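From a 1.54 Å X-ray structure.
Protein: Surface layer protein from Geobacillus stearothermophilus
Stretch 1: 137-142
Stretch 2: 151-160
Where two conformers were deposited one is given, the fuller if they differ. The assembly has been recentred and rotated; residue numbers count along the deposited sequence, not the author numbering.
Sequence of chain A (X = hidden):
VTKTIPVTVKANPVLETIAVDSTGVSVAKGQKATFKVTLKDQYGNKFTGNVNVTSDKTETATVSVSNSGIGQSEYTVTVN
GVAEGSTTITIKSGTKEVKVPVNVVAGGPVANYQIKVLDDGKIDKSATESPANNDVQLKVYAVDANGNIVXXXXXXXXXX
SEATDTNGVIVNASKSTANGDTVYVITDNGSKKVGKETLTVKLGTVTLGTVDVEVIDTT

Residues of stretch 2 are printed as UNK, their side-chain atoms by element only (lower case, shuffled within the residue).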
# COMPACT_ATOMS: atom_id res chain seq x y z
N GLN A 137 5.06 6.49 0.92
CA GLN A 137 3.90 6.55 1.79
C GLN A 137 3.79 5.27 2.58
O GLN A 137 3.82 4.17 2.01
CB GLN A 137 2.64 6.71 0.95
CG GLN A 137 2.43 8.11 0.43
CD GLN A 137 1.06 8.25 -0.17
OE1 GLN A 137 0.70 7.51 -1.09
NE2 GLN A 137 0.27 9.15 0.37
N LEU A 138 3.66 5.41 3.90
CA LEU A 138 3.62 4.26 4.82
C LEU A 138 2.37 4.24 5.67
O LEU A 138 1.86 5.28 6.09
CB LEU A 138 4.83 4.32 5.77
CG LEU A 138 6.21 4.36 5.12
CD1 LEU A 138 7.27 4.58 6.19
CD2 LEU A 138 6.52 3.11 4.30
N LYS A 139 1.87 3.03 5.93
CA LYS A 139 0.90 2.82 7.00
C LYS A 139 1.42 1.72 7.92
O LYS A 139 2.26 0.91 7.53
CB LYS A 139 -0.49 2.45 6.44
CG LYS A 139 -1.32 3.66 6.03
CD LYS A 139 -2.66 3.20 5.47
CE LYS A 139 -3.58 4.38 5.21
NZ LYS A 139 -3.99 5.00 6.49
N VAL A 140 0.94 1.74 9.16
CA VAL A 140 1.25 0.67 10.10
C VAL A 140 -0.07 0.06 10.58
O VAL A 140 -0.92 0.77 11.11
CB VAL A 140 2.11 1.15 11.29
CG1 VAL A 140 2.48 -0.03 12.19
CG2 VAL A 140 3.39 1.81 10.80
N TYR A 141 -0.23 -1.25 10.37
CA TYR A 141 -1.43 -1.99 10.79
C TYR A 141 -1.20 -2.87 12.00
O TYR A 141 -0.13 -3.48 12.16
CB TYR A 141 -1.95 -2.88 9.66
CG TYR A 141 -2.34 -2.13 8.41
CD1 TYR A 141 -3.51 -1.39 8.37
CD2 TYR A 141 -1.54 -2.16 7.29
CE1 TYR A 141 -3.88 -0.69 7.23
CE2 TYR A 141 -1.89 -1.47 6.14
CZ TYR A 141 -3.05 -0.75 6.12
OH TYR A 141 -3.41 -0.08 4.98
N ALA A 142 -2.23 -2.95 12.84
CA ALA A 142 -2.31 -4.00 13.85
C ALA A 142 -3.04 -5.23 13.28
O ALA A 142 -4.08 -5.11 12.61
CB ALA A 142 -3.01 -3.47 15.09
N UNK A 151 -6.62 -2.98 13.10
CA UNK A 151 -6.52 -1.53 13.32
C UNK A 151 -5.47 -0.90 12.44
O UNK A 151 -4.50 -1.56 12.06
N UNK A 152 -5.68 0.36 12.08
CA UNK A 152 -4.67 1.18 11.43
C UNK A 152 -4.10 2.12 12.49
O UNK A 152 -4.78 3.03 12.94
c UNK A 152 -5.30 1.94 10.25
o UNK A 152 -4.62 3.24 8.38
c UNK A 152 -4.32 2.85 9.53
o UNK A 152 -3.28 3.20 10.11
N UNK A 153 -2.86 1.86 12.89
CA UNK A 153 -2.23 2.56 14.01
C UNK A 153 -1.19 3.57 13.55
O UNK A 153 -0.36 4.03 14.34
c UNK A 153 -2.70 0.69 15.69
c UNK A 153 0.40 0.06 15.54
c UNK A 153 -1.61 1.57 15.06
c UNK A 153 -0.47 0.73 14.48
N UNK A 154 -1.27 3.97 12.28
CA UNK A 154 -0.30 4.92 11.71
C UNK A 154 -0.18 6.21 12.50
O UNK A 154 0.92 6.74 12.65
c UNK A 154 -0.63 5.24 10.23
c UNK A 154 0.53 5.98 9.57
o UNK A 154 -0.85 4.02 9.53
N UNK A 155 -1.30 6.71 13.02
CA UNK A 155 -1.29 7.93 13.80
C UNK A 155 -0.66 7.77 15.19
O UNK A 155 -0.24 8.75 15.80
o UNK A 155 -1.83 10.75 13.94
c UNK A 155 -2.69 9.96 14.35
c UNK A 155 -2.69 8.51 13.91
n UNK A 155 -3.63 10.32 15.20
N UNK A 156 -0.59 6.53 15.67
CA UNK A 156 -0.13 6.25 17.03
C UNK A 156 1.38 6.05 17.12
O UNK A 156 1.97 6.16 18.20
o UNK A 156 -2.97 4.05 17.34
c UNK A 156 -0.81 4.98 17.57
c UNK A 156 -2.32 5.08 17.59
o UNK A 156 -2.86 6.17 17.89
N UNK A 157 2.00 5.75 15.98
CA UNK A 157 3.41 5.40 15.94
C UNK A 157 4.25 6.65 15.69
O UNK A 157 3.74 7.69 15.29
c UNK A 157 3.53 4.84 13.45
c UNK A 157 3.74 4.32 14.87
c UNK A 157 2.91 3.05 15.09
N UNK A 158 5.55 6.53 15.95
CA UNK A 158 6.52 7.53 15.54
C UNK A 158 7.53 6.85 14.61
O UNK A 158 7.97 5.73 14.89
c UNK A 158 8.12 9.32 16.36
c UNK A 158 7.20 8.17 16.76
o UNK A 158 6.19 8.67 17.64
N UNK A 159 7.84 7.49 13.48
CA UNK A 159 8.80 6.94 12.50
C UNK A 159 9.96 7.92 12.34
O UNK A 159 9.75 9.10 12.05
c UNK A 159 6.28 5.17 10.09
c UNK A 159 9.13 6.07 10.14
c UNK A 159 7.00 5.61 11.36
c UNK A 159 8.12 6.63 11.14
N UNK A 160 11.18 7.42 12.52
CA UNK A 160 12.38 8.24 12.49
C UNK A 160 13.49 7.59 11.68
O UNK A 160 13.53 6.36 11.52
c UNK A 160 12.94 8.49 13.91
o UNK A 160 13.20 7.24 14.55
c UNK A 160 11.94 9.30 14.75

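Position 151 has backbone atoms and nothing beyond CA, so it is Gly151. Its O accepts from Ala142 N at 2.8 Å, and its N gives a weak bond back to Ala142 O at 3.4 Å, which marks an antiparallel hydrogen-bonded pair. The same Gly151 O lies 3.4 Å from Tyr141 CA and sits at the edge of the tyrosine ring.

Position 152 carries two carbons, the second bearing two oxygens: a short carboxylate. One oxygen lies 2.7 Å from Lys139 NZ, as a charged pair would. This is Asp152, and the contact is a salt bridge from Lys139 NZ to Asp152 OD2. Its backbone faces Tyr141 in a non-hydrogen-bonded pair, CA to CA 4.6 Å.

Position 153 has four carbons, forked at the first, with one arm two carbons long. Its backbone N lies 2.8 Å from Val140 O, and the first carbon of the longer arm lies 3.8 Å from Val140 CG1. That pattern is Ile153, with chi1 at 63° (p). Its N donates to Val140 O, the near carbon of the longer arm is Ile153 CG1, and Ile153 CG2 lies 4.2 Å from Ala142 CB.

Position 154 shows one carbon bearing an oxygen and a carbon. The oxygen is 2.9 Å from Val140 N, with an N-H...acceptor angle of 165°. The residue is Thr154. Its OG1 accepts that hydrogen and donates its own to Asp152 OD1 at 2.6 Å; Thr154 N also reaches Asp152 OD1, at 3.1 Å and 164°.

Position 155 has two carbons, the second carrying an oxygen and a nitrogen, hence a carboxamide: Asn155. It is exposed and does not touch stretch 1.

Position 156 again has two carbons, but the second carries two oxygens, which gives Asp156. It too is exposed and makes no contact with stretch 1. Its N donates to Ile153 O at 2.8 Å, helping to close the turn.

Position 157 has three carbons, one carrying the other two, and one branch end comes within 4.0 Å of Val140 CG2. It is Val157, the near atom being Val157 CG2; chi1 is -56° (m).

Position 158 repeats the pattern of one carbon with an oxygen and a carbon: Thr158, exposed and out of reach.

Position 159 has four carbons, forked at the first, with a two-carbon arm whose tip is 4.1 Å from Leu138 CD1. This is Ile159, and the tip is Ile159 CD1, which also lies 4.5 Å from Val140 CG2.

Position 160 bears one carbon with an oxygen and a carbon, so it is Thr160, exposed and out of reach of stretch 1.

The contact, burying 536 Å² in all, changes character along its length. Regular antiparallel pairing holds at 151 and 152; beyond it, a threonine hydroxyl takes the place of a backbone acceptor for Val140 N. Asp152 links the strands to the start of the turn: its OD2 forms the salt bridge with Lys139 NZ, and its OD1 accepts from OG1 and N of Thr154. After the turn, Val157 and Ile159 point their CA-to-CB bonds toward stretch 1 and add apolar packing against Val140 and Leu138.

Stretch 2 151-160: GDITNDVTIT
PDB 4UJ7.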